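Local coordinates for malonyl CoA-acyl carrier protein transacylase (Clostridium perfringens, PDB 3PTW) that probably transfers the malonyl group from malonyl-CoA to acyl carrier protein, which supplies the extender units of fatty acid synthesis, at residues A[31-36]-A[46-51]; A[40-45]-A[59-64]; A[66-71]-A[108-113]; A[95-100]-A[224-229]; A[78-83]-A[303-308]. One frame throughout, in Å; residues are numbered along the deposited sequence.

Overall arrangement
Helix 59-79 runs through interactions 2, 3 and 5, which use its start, middle and C-terminal end. Interactions 1 and 2 share helix 44-49 and touch each other through the salt bridge K34-E45. Interactions 3 and 4 lie nearer the centre of the chain, and all their touching residues are buried. Interaction 1 is also buried but farther out. Interactions 2 and 5 are only partly buried. All five contacts are mainly apolar across their segments. Interactions 1 and 2 include aromatic rings and sulfur side chains; 3, 4 and 5 are mostly aliphatic. Polar links join neighbours: S36 with T68 between 1 and 3, and N70 with S96 between 3 and 4.

Interaction 1: residues A[31-36]-A[46-51]; sequences EVFKRS and ELCFND
F33 reaches from helix 27-40 to C48 and F49 near the end of the short helix 44-49. This is helix-helix packing between two consecutive helices of the acyl transferase domain. The CB of F33 points at the other helix and starts the bridge without touching it. Beyond CG, CD1 is the first atom to make contact, 3.9 Å from F49 CZ. CE1 is the busiest atom. It lies 3.7 Å from F49 CZ and meets the sulfur of C48 at the ring edge, with SG 3.9 Å away. At the tip, F33 CZ rests 3.8 Å from F49 CE1.

The two rings approach from opposite directions with their planes at 44°. They are neither stacked nor edge-to-face. F49 CZ sits over one face of F33, offset toward the rim. F49 is placed there by a first torsion of -50°, which sets CG anti to its carbonyl carbon. F23 meets the F49 ring edge-to-face. F33 also touches T68 and A72 of helix 59-79, so it contacts two other helices.

D51, with positive phi, has left the helix. The backbone oxygen of E46 (O) accepts from both N50 N and D51 N. The side chain of N50 also folds back: ND2 donates to E46 OE1 at 2.9 Å, from above the carboxylate plane.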
# COMPACT_ATOMS: atom_id res chain seq x y z
N GLU A 31 6.13 22.06 2.25
CA GLU A 31 5.41 22.26 3.51
C GLU A 31 5.01 20.93 4.16
O GLU A 31 5.04 20.79 5.39
CB GLU A 31 4.18 23.15 3.28
CG GLU A 31 3.31 23.40 4.51
CD GLU A 31 2.27 24.50 4.30
OE1 GLU A 31 1.89 25.15 5.30
OE2 GLU A 31 1.83 24.72 3.15
N VAL A 32 4.66 19.94 3.33
CA VAL A 32 4.29 18.63 3.85
C VAL A 32 5.46 17.95 4.57
O VAL A 32 5.26 17.30 5.61
CB VAL A 32 3.69 17.72 2.76
CG1 VAL A 32 3.67 16.27 3.23
CG2 VAL A 32 2.28 18.17 2.42
N PHE A 33 6.66 18.11 4.03
CA PHE A 33 7.86 17.53 4.64
C PHE A 33 8.19 18.22 5.96
O PHE A 33 8.57 17.56 6.93
CB PHE A 33 9.06 17.59 3.68
CG PHE A 33 9.17 16.38 2.81
CD1 PHE A 33 9.98 15.31 3.18
CD2 PHE A 33 8.41 16.28 1.65
CE1 PHE A 33 10.06 14.17 2.39
CE2 PHE A 33 8.48 15.14 0.85
CZ PHE A 33 9.31 14.07 1.23
N LYS A 34 8.02 19.54 5.97
CA LYS A 34 8.19 20.34 7.18
C LYS A 34 7.28 19.84 8.31
O LYS A 34 7.73 19.65 9.44
CB LYS A 34 7.92 21.82 6.88
CG LYS A 34 9.15 22.72 6.84
CD LYS A 34 10.04 22.47 5.64
CE LYS A 34 11.32 23.31 5.74
NZ LYS A 34 12.40 22.72 4.90
N ARG A 35 6.02 19.59 7.98
CA ARG A 35 5.03 19.14 8.95
C ARG A 35 5.31 17.72 9.46
O ARG A 35 5.03 17.40 10.62
CB ARG A 35 3.63 19.20 8.33
CG ARG A 35 3.09 20.62 8.15
CD ARG A 35 1.90 20.63 7.19
NE ARG A 35 0.78 19.81 7.65
CZ ARG A 35 -0.20 19.33 6.87
NH1 ARG A 35 -1.17 18.59 7.41
NH2 ARG A 35 -0.21 19.59 5.57
N SER A 36 5.86 16.87 8.58
CA SER A 36 6.14 15.49 8.94
C SER A 36 7.30 15.47 9.91
O SER A 36 7.27 14.75 10.93
CB SER A 36 6.46 14.66 7.69
OG SER A 36 6.67 13.30 8.04
N GLU A 46 16.06 14.69 5.15
CA GLU A 46 17.28 13.90 5.14
C GLU A 46 16.99 12.40 4.99
O GLU A 46 17.66 11.72 4.22
CB GLU A 46 18.09 14.17 6.41
CG GLU A 46 19.51 13.63 6.40
CD GLU A 46 20.44 14.29 5.38
OE1 GLU A 46 20.03 15.29 4.71
OE2 GLU A 46 21.58 13.81 5.24
N LEU A 47 15.99 11.89 5.71
CA LEU A 47 15.66 10.46 5.64
C LEU A 47 15.33 10.05 4.21
O LEU A 47 15.82 9.03 3.72
CB LEU A 47 14.50 10.09 6.58
CG LEU A 47 13.91 8.67 6.52
CD1 LEU A 47 14.97 7.56 6.76
CD2 LEU A 47 12.74 8.48 7.48
N CYS A 48 14.49 10.85 3.55
CA CYS A 48 13.99 10.52 2.22
C CYS A 48 14.97 10.85 1.10
O CYS A 48 15.06 10.10 0.13
CB CYS A 48 12.67 11.24 1.95
SG CYS A 48 11.32 10.52 2.87
N PHE A 49 15.69 11.96 1.25
CA PHE A 49 16.51 12.48 0.16
C PHE A 49 17.91 11.90 0.21
O PHE A 49 18.51 11.68 -0.83
CB PHE A 49 16.54 14.02 0.14
CG PHE A 49 15.16 14.67 0.20
CD1 PHE A 49 14.02 13.99 -0.23
CD2 PHE A 49 15.02 15.98 0.68
CE1 PHE A 49 12.76 14.59 -0.17
CE2 PHE A 49 13.77 16.58 0.74
CZ PHE A 49 12.63 15.89 0.32
N ASN A 50 18.41 11.65 1.42
CA ASN A 50 19.77 11.14 1.59
C ASN A 50 19.89 9.78 2.24
O ASN A 50 20.73 8.98 1.83
CB ASN A 50 20.63 12.15 2.35
CG ASN A 50 20.96 13.35 1.50
OD1 ASN A 50 21.55 13.21 0.44
ND2 ASN A 50 20.57 14.53 1.97
N ASP A 51 19.06 9.53 3.26
CA ASP A 51 19.14 8.31 4.09
C ASP A 51 20.54 7.96 4.64
O ASP A 51 21.01 6.82 4.46
CB ASP A 51 18.53 7.11 3.36
CG ASP A 51 18.36 5.90 4.26
OD1 ASP A 51 18.28 4.77 3.71
OD2 ASP A 51 18.31 6.08 5.50

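Interaction 2: residues A[40-45]-A[59-64]; sequences LGIDME and TEFTQP
L40 and P64 meet first, at the C-terminal end of helix 27-40. The CD2 branch of L40 touches P64 CB at 3.8 Å, and the two side chains cross at about a right angle. Next comes G41, which leaves the helix with positive phi and turns the chain toward helix 44-49.

I42 follows in an extended conformation, and its CB points at helix 59-79. The first torsion of I42, -36°, leaves CG1 on the side of its backbone N. CD1 extends from there and ends 3.8 Å from F61 CE1. I42 and F61 cross at about a right angle. The F61 ring also has K114 as a cation-pi partner, and I42 itself touches K114.

D43 stands at the N-cap of helix 44-49, where its OD1 accepts from E46 N. M44 opens that helix, and S37 OG bonds to its backbone N. The M44 chain is bent at both its second and third torsions (-57° and -69°), which brings the methyl CE back to P64. CE packs 3.5 Å from P64 O and 4.4 Å from P64 CB, a van der Waals contact in both cases.

P64 is the common partner of L40 and M44. It sits where helix 59-79 is kinked, because the proline N has no bond to the turn before. A capped helix start and the turn before it are thus packed on a proline-kinked helix, within the acyl transferase domain.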
# COMPACT_ATOMS: atom_id res chain seq x y z
N LEU A 40 7.09 14.15 13.76
CA LEU A 40 7.89 12.97 14.11
C LEU A 40 9.11 13.30 14.96
O LEU A 40 9.65 12.43 15.63
CB LEU A 40 8.35 12.25 12.83
CG LEU A 40 7.62 11.00 12.31
CD1 LEU A 40 6.22 10.89 12.86
CD2 LEU A 40 7.59 10.96 10.79
N GLY A 41 9.55 14.55 14.91
CA GLY A 41 10.76 14.98 15.62
C GLY A 41 12.00 14.39 14.99
O GLY A 41 13.00 14.16 15.66
N ILE A 42 11.92 14.10 13.69
CA ILE A 42 13.08 13.61 12.94
C ILE A 42 13.18 14.36 11.61
O ILE A 42 12.19 14.88 11.11
CB ILE A 42 13.05 12.07 12.68
CG1 ILE A 42 12.45 11.31 13.87
CG2 ILE A 42 14.46 11.53 12.42
CD1 ILE A 42 12.17 9.84 13.56
N ASP A 43 14.39 14.42 11.05
CA ASP A 43 14.62 15.09 9.78
C ASP A 43 14.16 14.21 8.61
O ASP A 43 14.92 13.40 8.08
CB ASP A 43 16.09 15.50 9.65
CG ASP A 43 16.31 16.52 8.55
OD1 ASP A 43 15.56 16.53 7.55
OD2 ASP A 43 17.26 17.33 8.68
N MET A 44 12.89 14.38 8.22
CA MET A 44 12.28 13.58 7.17
C MET A 44 12.82 13.88 5.78
O MET A 44 12.85 13.00 4.92
CB MET A 44 10.76 13.72 7.20
CG MET A 44 10.15 13.11 8.45
SD MET A 44 10.59 11.36 8.61
CE MET A 44 9.65 10.68 7.22
N GLU A 45 13.25 15.12 5.57
CA GLU A 45 13.93 15.50 4.34
C GLU A 45 15.18 14.65 4.15
O GLU A 45 15.32 13.96 3.15
CB GLU A 45 14.30 16.98 4.36
CG GLU A 45 13.11 17.90 4.20
CD GLU A 45 13.45 19.33 4.54
OE1 GLU A 45 12.60 20.01 5.16
OE2 GLU A 45 14.56 19.79 4.18
N THR A 59 11.41 -1.05 8.20
CA THR A 59 9.96 -0.84 8.08
C THR A 59 9.38 0.26 9.00
O THR A 59 8.58 1.10 8.55
CB THR A 59 9.16 -2.17 8.20
OG1 THR A 59 8.90 -2.47 9.58
CG2 THR A 59 9.94 -3.32 7.59
N GLU A 60 9.80 0.28 10.27
CA GLU A 60 9.46 1.40 11.15
C GLU A 60 9.67 2.78 10.50
O GLU A 60 8.86 3.70 10.67
CB GLU A 60 10.26 1.34 12.45
CG GLU A 60 9.84 2.43 13.41
CD GLU A 60 10.67 2.48 14.67
OE1 GLU A 60 11.41 1.51 14.93
OE2 GLU A 60 10.58 3.49 15.40
N PHE A 61 10.75 2.92 9.73
CA PHE A 61 11.06 4.18 9.07
C PHE A 61 10.54 4.29 7.63
O PHE A 61 10.16 5.38 7.21
CB PHE A 61 12.57 4.45 9.16
CG PHE A 61 13.02 4.81 10.54
CD1 PHE A 61 13.06 6.14 10.93
CD2 PHE A 61 13.36 3.82 11.46
CE1 PHE A 61 13.46 6.49 12.22
CE2 PHE A 61 13.76 4.16 12.77
CZ PHE A 61 13.81 5.49 13.14
N THR A 62 10.52 3.18 6.91
CA THR A 62 9.95 3.10 5.57
C THR A 62 8.52 3.65 5.51
O THR A 62 8.16 4.38 4.57
CB THR A 62 9.91 1.63 5.05
OG1 THR A 62 11.17 1.00 5.28
CG2 THR A 62 9.58 1.57 3.56
N GLN A 63 7.71 3.28 6.51
CA GLN A 63 6.29 3.58 6.48
C GLN A 63 6.00 5.10 6.55
O GLN A 63 5.35 5.63 5.65
CB GLN A 63 5.49 2.71 7.48
CG GLN A 63 5.59 1.19 7.21
CD GLN A 63 4.51 0.32 7.90
OE1 GLN A 63 3.57 0.82 8.53
NE2 GLN A 63 4.66 -0.98 7.78
N PRO A 64 6.52 5.82 7.57
CA PRO A 64 6.30 7.28 7.56
C PRO A 64 7.07 8.00 6.46
O PRO A 64 6.72 9.13 6.11
CB PRO A 64 6.81 7.73 8.93
CG PRO A 64 7.82 6.66 9.34
CD PRO A 64 7.20 5.38 8.81

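Interaction 3: residues A[66-71]-A[108-113]; sequences IITTNM and DGVKLV
The hydroxyl of T68 is gripped by P64 O and S36 OG, both outside the contact, and its OG1 also lies against V110 CG1 at 3.5 Å. The polar atom is thus satisfied although it is buried beside a methyl. The setting is an antiparallel pair of helices, 59-79 and 106-122, in the acyl transferase domain. The short segment axes come within 9.8 Å, with 155° between their directions. I67 and V110 are nearest in backbone, 6.4 Å between their CA atoms.

I67 carries most of the contact and uses two branches. Its CG2 meets V110 CG1 at 3.6 Å, as the two side chains slide past each other in opposite directions. CG1 of I67 instead meets V113 CG2, also at 3.6 Å. A first torsion of -70° puts I67 CG1 anti to the carbonyl carbon and leaves CG2 anti to the backbone N. The two branches therefore diverge, one to each valine. G109 adds almost nothing, and V110 and V113 make the contacts.

The CD1 end of I67 reaches S96 and Y95 of helix 93-100, and I67 also touches L92. This brings it near, without touching, G89, S91 and G93, whose GxSxG spacing is consistent with a nucleophile elbow. N70 links the same region, since its ND2 bonds with S96 OG and with A9 O. V113 CG2, between its backbone N and carbonyl carbon, also lies 4.2 Å from I67 CB.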
# COMPACT_ATOMS: atom_id res chain seq x y z
N ILE A 66 7.36 6.84 3.24
CA ILE A 66 6.45 6.72 2.08
C ILE A 66 5.18 7.56 2.25
O ILE A 66 4.77 8.27 1.32
CB ILE A 66 6.11 5.24 1.79
CG1 ILE A 66 7.37 4.54 1.26
CG2 ILE A 66 4.93 5.11 0.81
CD1 ILE A 66 7.21 3.09 1.01
N ILE A 67 4.59 7.52 3.44
CA ILE A 67 3.37 8.26 3.73
C ILE A 67 3.55 9.76 3.49
O ILE A 67 2.66 10.40 2.92
CB ILE A 67 2.87 7.97 5.17
CG1 ILE A 67 2.35 6.53 5.28
CG2 ILE A 67 1.81 8.99 5.60
CD1 ILE A 67 1.22 6.17 4.32
N THR A 68 4.70 10.29 3.92
CA THR A 68 5.07 11.69 3.71
C THR A 68 5.25 12.01 2.24
O THR A 68 4.79 13.04 1.76
CB THR A 68 6.41 12.05 4.44
OG1 THR A 68 6.31 11.76 5.84
CG2 THR A 68 6.75 13.53 4.26
N THR A 69 5.95 11.12 1.55
CA THR A 69 6.21 11.27 0.12
C THR A 69 4.91 11.26 -0.69
O THR A 69 4.68 12.15 -1.52
CB THR A 69 7.23 10.19 -0.33
OG1 THR A 69 8.51 10.53 0.23
CG2 THR A 69 7.33 10.11 -1.85
N ASN A 70 4.05 10.28 -0.41
CA ASN A 70 2.70 10.19 -1.00
C ASN A 70 1.88 11.48 -0.81
O ASN A 70 1.20 11.93 -1.73
CB ASN A 70 1.93 8.98 -0.45
CG ASN A 70 2.51 7.63 -0.91
OD1 ASN A 70 3.48 7.59 -1.66
ND2 ASN A 70 1.91 6.52 -0.46
N MET A 71 1.97 12.07 0.38
CA MET A 71 1.21 13.27 0.71
C MET A 71 1.76 14.52 -0.01
O MET A 71 1.00 15.31 -0.58
CB MET A 71 1.20 13.48 2.23
CG MET A 71 0.27 14.57 2.75
SD MET A 71 -1.49 14.34 2.40
CE MET A 71 -2.17 15.70 3.35
N ASP A 108 -1.19 12.76 12.42
CA ASP A 108 -1.55 11.52 13.11
C ASP A 108 -1.24 10.32 12.23
O ASP A 108 -0.78 9.29 12.71
CB ASP A 108 -3.03 11.53 13.50
CG ASP A 108 -3.36 12.63 14.49
OD1 ASP A 108 -2.44 13.16 15.15
OD2 ASP A 108 -4.55 12.96 14.62
N GLY A 109 -1.46 10.49 10.93
CA GLY A 109 -1.10 9.47 9.95
C GLY A 109 0.36 9.09 10.05
O GLY A 109 0.68 7.93 10.30
N VAL A 110 1.25 10.07 9.90
CA VAL A 110 2.68 9.74 9.91
C VAL A 110 3.14 9.12 11.21
O VAL A 110 3.82 8.11 11.18
CB VAL A 110 3.61 10.90 9.47
CG1 VAL A 110 3.64 10.99 7.97
CG2 VAL A 110 3.22 12.23 10.11
N LYS A 111 2.74 9.71 12.35
CA LYS A 111 3.08 9.16 13.66
C LYS A 111 2.59 7.72 13.81
O LYS A 111 3.31 6.87 14.32
CB LYS A 111 2.58 10.04 14.83
CG LYS A 111 3.29 11.39 14.97
CD LYS A 111 3.39 11.90 16.43
CE LYS A 111 2.10 12.52 16.95
NZ LYS A 111 1.25 13.05 15.84
N LEU A 112 1.36 7.46 13.37
CA LEU A 112 0.76 6.14 13.52
C LEU A 112 1.49 5.04 12.73
O LEU A 112 1.75 3.95 13.27
CB LEU A 112 -0.72 6.18 13.11
CG LEU A 112 -1.54 4.91 13.34
CD1 LEU A 112 -1.61 4.57 14.82
CD2 LEU A 112 -2.94 5.09 12.77
N VAL A 113 1.83 5.31 11.48
CA VAL A 113 2.43 4.28 10.64
C VAL A 113 3.88 3.94 11.04
O VAL A 113 4.36 2.83 10.77
CB VAL A 113 2.33 4.57 9.12
CG1 VAL A 113 0.85 4.60 8.67
CG2 VAL A 113 3.10 5.84 8.75

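Interaction 4: residues A[95-100]-A[224-229]; sequences YSALIH and GIVMSN
Apolar contacts between A97, L98 and V226 make up this meeting of helix 93-100 with strand 225-228. V226 is the hub and points at the helix. Its CG1 touches A97 CB at 3.8 Å and L98 CD2 at 4.0 Å. The L98 side chain crosses V226 at about a right angle. The first torsion of V226, 175°, sets CG1 anti to the backbone N and leaves CG2 beside that N. CG2 then lies on the helix backbone itself, 3.8 Å from A97 O. A97 has only its methyl, which lets the strand come close: the CA atoms of A97 and V226 are 6.3 Å apart.

Strand 225-228 runs parallel to strand 86-89 in the mixed sheet, and helix 93-100 follows strand 86-89 directly. The turn between them, with G89, S91 and G93, fits a nucleophile elbow, as in related acyl transferases. A97 also touches S87 of that strand, so the helix packs on both strands. M227 points away from the helix.

Polar side-chain bonds are made by other residues of the two segments. N229 OD1 bonds with S91 N, and N229 ND2 bonds with G89 O, so both ends of its amide are held by residues of the elbow pattern.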
# COMPACT_ATOMS: atom_id res chain seq x y z
N TYR A 95 -3.41 3.83 4.27
CA TYR A 95 -3.31 5.01 5.15
C TYR A 95 -3.33 6.33 4.37
O TYR A 95 -4.02 7.25 4.77
CB TYR A 95 -2.11 4.92 6.10
CG TYR A 95 -2.35 3.91 7.20
CD1 TYR A 95 -2.89 4.30 8.42
CD2 TYR A 95 -2.08 2.55 7.00
CE1 TYR A 95 -3.14 3.37 9.42
CE2 TYR A 95 -2.34 1.61 8.00
CZ TYR A 95 -2.86 2.03 9.20
OH TYR A 95 -3.12 1.12 10.21
N SER A 96 -2.61 6.41 3.26
CA SER A 96 -2.63 7.63 2.44
C SER A 96 -4.04 7.88 1.91
O SER A 96 -4.45 9.02 1.76
CB SER A 96 -1.67 7.53 1.24
OG SER A 96 -0.34 7.17 1.61
N ALA A 97 -4.75 6.81 1.58
CA ALA A 97 -6.13 6.95 1.10
C ALA A 97 -7.02 7.51 2.22
O ALA A 97 -7.77 8.46 2.00
CB ALA A 97 -6.65 5.63 0.56
N LEU A 98 -6.89 6.98 3.44
CA LEU A 98 -7.72 7.45 4.57
C LEU A 98 -7.43 8.90 4.97
O LEU A 98 -8.35 9.60 5.37
CB LEU A 98 -7.62 6.54 5.79
CG LEU A 98 -8.20 5.13 5.68
CD1 LEU A 98 -7.72 4.26 6.84
CD2 LEU A 98 -9.71 5.16 5.60
N ILE A 99 -6.16 9.32 4.88
CA ILE A 99 -5.78 10.72 5.06
C ILE A 99 -6.39 11.58 3.96
O ILE A 99 -6.94 12.63 4.23
CB ILE A 99 -4.23 10.93 5.08
CG1 ILE A 99 -3.61 10.30 6.34
CG2 ILE A 99 -3.87 12.44 4.96
CD1 ILE A 99 -2.07 10.06 6.25
N HIS A 100 -6.29 11.12 2.72
CA HIS A 100 -6.87 11.85 1.58
C HIS A 100 -8.36 12.05 1.82
O HIS A 100 -8.90 13.13 1.57
CB HIS A 100 -6.55 11.10 0.26
CG HIS A 100 -7.36 11.54 -0.92
ND1 HIS A 100 -7.45 12.85 -1.33
CD2 HIS A 100 -8.10 10.82 -1.80
CE1 HIS A 100 -8.23 12.92 -2.40
NE2 HIS A 100 -8.62 11.70 -2.71
N GLY A 224 -15.62 10.72 0.33
CA GLY A 224 -15.43 9.84 -0.81
C GLY A 224 -15.32 8.37 -0.44
O GLY A 224 -15.80 7.93 0.62
N ILE A 225 -14.69 7.62 -1.32
CA ILE A 225 -14.69 6.16 -1.23
C ILE A 225 -13.26 5.69 -1.07
O ILE A 225 -12.39 6.08 -1.85
CB ILE A 225 -15.34 5.51 -2.47
CG1 ILE A 225 -16.84 5.84 -2.52
CG2 ILE A 225 -15.13 3.99 -2.47
CD1 ILE A 225 -17.50 5.54 -3.87
N VAL A 226 -13.03 4.89 -0.04
CA VAL A 226 -11.74 4.26 0.17
C VAL A 226 -12.00 2.77 0.18
O VAL A 226 -12.95 2.31 0.84
CB VAL A 226 -11.09 4.72 1.50
CG1 VAL A 226 -9.80 3.96 1.76
CG2 VAL A 226 -10.85 6.21 1.48
N MET A 227 -11.19 2.03 -0.57
CA MET A 227 -11.30 0.57 -0.59
C MET A 227 -10.52 -0.04 0.56
O MET A 227 -9.37 0.36 0.87
CB MET A 227 -10.82 -0.02 -1.94
CG MET A 227 -11.58 0.47 -3.15
SD MET A 227 -13.35 0.10 -3.04
CE MET A 227 -14.04 0.90 -4.46
N SER A 228 -11.15 -1.01 1.22
CA SER A 228 -10.49 -1.75 2.29
C SER A 228 -9.79 -2.98 1.73
O SER A 228 -10.42 -3.79 1.04
CB SER A 228 -11.50 -2.14 3.37
OG SER A 228 -11.03 -3.27 4.12
N ASN A 229 -8.50 -3.10 2.05
CA ASN A 229 -7.69 -4.27 1.72
C ASN A 229 -8.25 -5.54 2.37
O ASN A 229 -8.20 -6.63 1.78
CB ASN A 229 -6.21 -4.10 2.17
CG ASN A 229 -5.39 -3.10 1.32
OD1 ASN A 229 -4.32 -2.65 1.76
ND2 ASN A 229 -5.85 -2.77 0.12

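Interaction 5: residues A[78-83]-A[303-308]; sequences DKLGVK and KTLSKL
V82 and L305 are nearest in backbone, with 8.4 Å between their CA atoms. The segment 78-83 is the C-terminal end of helix 59-79 and the turn after it. G81 has positive phi and ends the helix in a Schellman motif, with G81 N bonded to D78 O at 2.9 Å and V82 N also bonded back to the helix. The segment 303-308 is a regular stretch of helix 298-315.

Three apolar pairs join them. L80 CD1 meets L305 CD1 at 4.0 Å, crossing it at about a right angle. The other branch of L305, CD2, meets V82 CG1 at 4.1 Å. The first torsion of L305, -65°, puts CG anti to the carbonyl carbon, and from CG the two methyls part to L80 and V82. One helical turn on, L308 CD1 packs against V82 CB at 4.0 Å.

V82 is the buried residue of the group and also touches F6 of strand 4-8, while L308 touches L4 of the same strand. Helix 59-79, helix 298-315 and the central sheet thereby meet. L305 and L308 are partly exposed. The contact is aliphatic, so it rests on apolar packing, with L80 at its exposed edge.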
# COMPACT_ATOMS: atom_id res chain seq x y z
N ASP A 78 -3.21 18.18 -6.05
CA ASP A 78 -4.45 18.85 -5.64
C ASP A 78 -4.48 20.30 -6.11
O ASP A 78 -5.46 20.74 -6.70
CB ASP A 78 -4.63 18.74 -4.12
CG ASP A 78 -6.01 19.18 -3.64
OD1 ASP A 78 -7.04 18.64 -4.10
OD2 ASP A 78 -6.06 20.07 -2.78
N LYS A 79 -3.39 21.04 -5.87
CA LYS A 79 -3.29 22.43 -6.33
C LYS A 79 -3.40 22.56 -7.85
O LYS A 79 -3.87 23.56 -8.37
CB LYS A 79 -1.99 23.08 -5.85
CG LYS A 79 -2.05 24.61 -5.86
CD LYS A 79 -0.66 25.21 -5.90
CE LYS A 79 -0.74 26.72 -5.93
NZ LYS A 79 0.61 27.35 -5.79
N LEU A 80 -2.96 21.52 -8.56
CA LEU A 80 -3.06 21.50 -10.02
C LEU A 80 -4.43 21.05 -10.54
O LEU A 80 -4.60 20.88 -11.75
CB LEU A 80 -1.93 20.65 -10.63
CG LEU A 80 -0.53 21.26 -10.53
CD1 LEU A 80 0.53 20.19 -10.72
CD2 LEU A 80 -0.36 22.42 -11.56
N GLY A 81 -5.40 20.86 -9.64
CA GLY A 81 -6.77 20.49 -10.02
C GLY A 81 -7.01 19.02 -10.31
O GLY A 81 -8.08 18.63 -10.77
N VAL A 82 -6.01 18.18 -10.05
CA VAL A 82 -6.19 16.74 -10.22
C VAL A 82 -6.71 16.12 -8.93
O VAL A 82 -6.04 16.11 -7.89
CB VAL A 82 -4.95 16.01 -10.88
CG1 VAL A 82 -3.68 16.80 -10.74
CG2 VAL A 82 -4.79 14.57 -10.38
N LYS A 83 -7.95 15.63 -9.01
CA LYS A 83 -8.70 15.19 -7.85
C LYS A 83 -9.51 13.95 -8.15
O LYS A 83 -9.73 13.60 -9.31
CB LYS A 83 -9.60 16.32 -7.34
CG LYS A 83 -10.14 17.24 -8.42
CD LYS A 83 -10.69 18.53 -7.81
CE LYS A 83 -9.62 19.27 -7.00
NZ LYS A 83 -10.15 20.54 -6.45
N LYS A 303 3.98 13.76 -17.85
CA LYS A 303 3.30 12.73 -18.63
C LYS A 303 1.84 12.62 -18.18
O LYS A 303 0.93 12.64 -19.01
CB LYS A 303 4.04 11.38 -18.47
CG LYS A 303 3.37 10.16 -19.08
CD LYS A 303 4.38 9.04 -19.32
CE LYS A 303 3.68 7.71 -19.67
NZ LYS A 303 4.51 6.82 -20.55
N THR A 304 1.62 12.55 -16.86
CA THR A 304 0.28 12.43 -16.30
C THR A 304 -0.60 13.65 -16.62
O THR A 304 -1.71 13.50 -17.14
CB THR A 304 0.33 12.13 -14.79
OG1 THR A 304 0.88 10.82 -14.61
CG2 THR A 304 -1.04 12.15 -14.16
N LEU A 305 -0.09 14.85 -16.34
CA LEU A 305 -0.83 16.08 -16.64
C LEU A 305 -1.13 16.20 -18.13
O LEU A 305 -2.22 16.65 -18.52
CB LEU A 305 -0.06 17.33 -16.17
CG LEU A 305 0.19 17.56 -14.67
CD1 LEU A 305 0.94 18.86 -14.46
CD2 LEU A 305 -1.10 17.53 -13.84
N SER A 306 -0.17 15.79 -18.97
CA SER A 306 -0.35 15.81 -20.42
C SER A 306 -1.51 14.91 -20.86
O SER A 306 -2.35 15.32 -21.68
CB SER A 306 0.94 15.42 -21.13
OG SER A 306 0.96 15.92 -22.44
N LYS A 307 -1.57 13.70 -20.30
CA LYS A 307 -2.69 12.79 -20.56
C LYS A 307 -4.02 13.36 -20.05
O LYS A 307 -5.03 13.30 -20.75
CB LYS A 307 -2.43 11.40 -19.96
CG LYS A 307 -3.54 10.38 -20.21
CD LYS A 307 -3.85 10.21 -21.70
CE LYS A 307 -4.73 9.00 -21.94
NZ LYS A 307 -5.10 8.86 -23.37
N LEU A 308 -4.02 13.92 -18.85
CA LEU A 308 -5.26 14.49 -18.30
C LEU A 308 -5.80 15.67 -19.12
O LEU A 308 -7.02 15.84 -19.24
CB LEU A 308 -5.10 14.89 -16.82
CG LEU A 308 -4.89 13.73 -15.85
CD1 LEU A 308 -4.60 14.24 -14.44
CD2 LEU A 308 -6.08 12.77 -15.84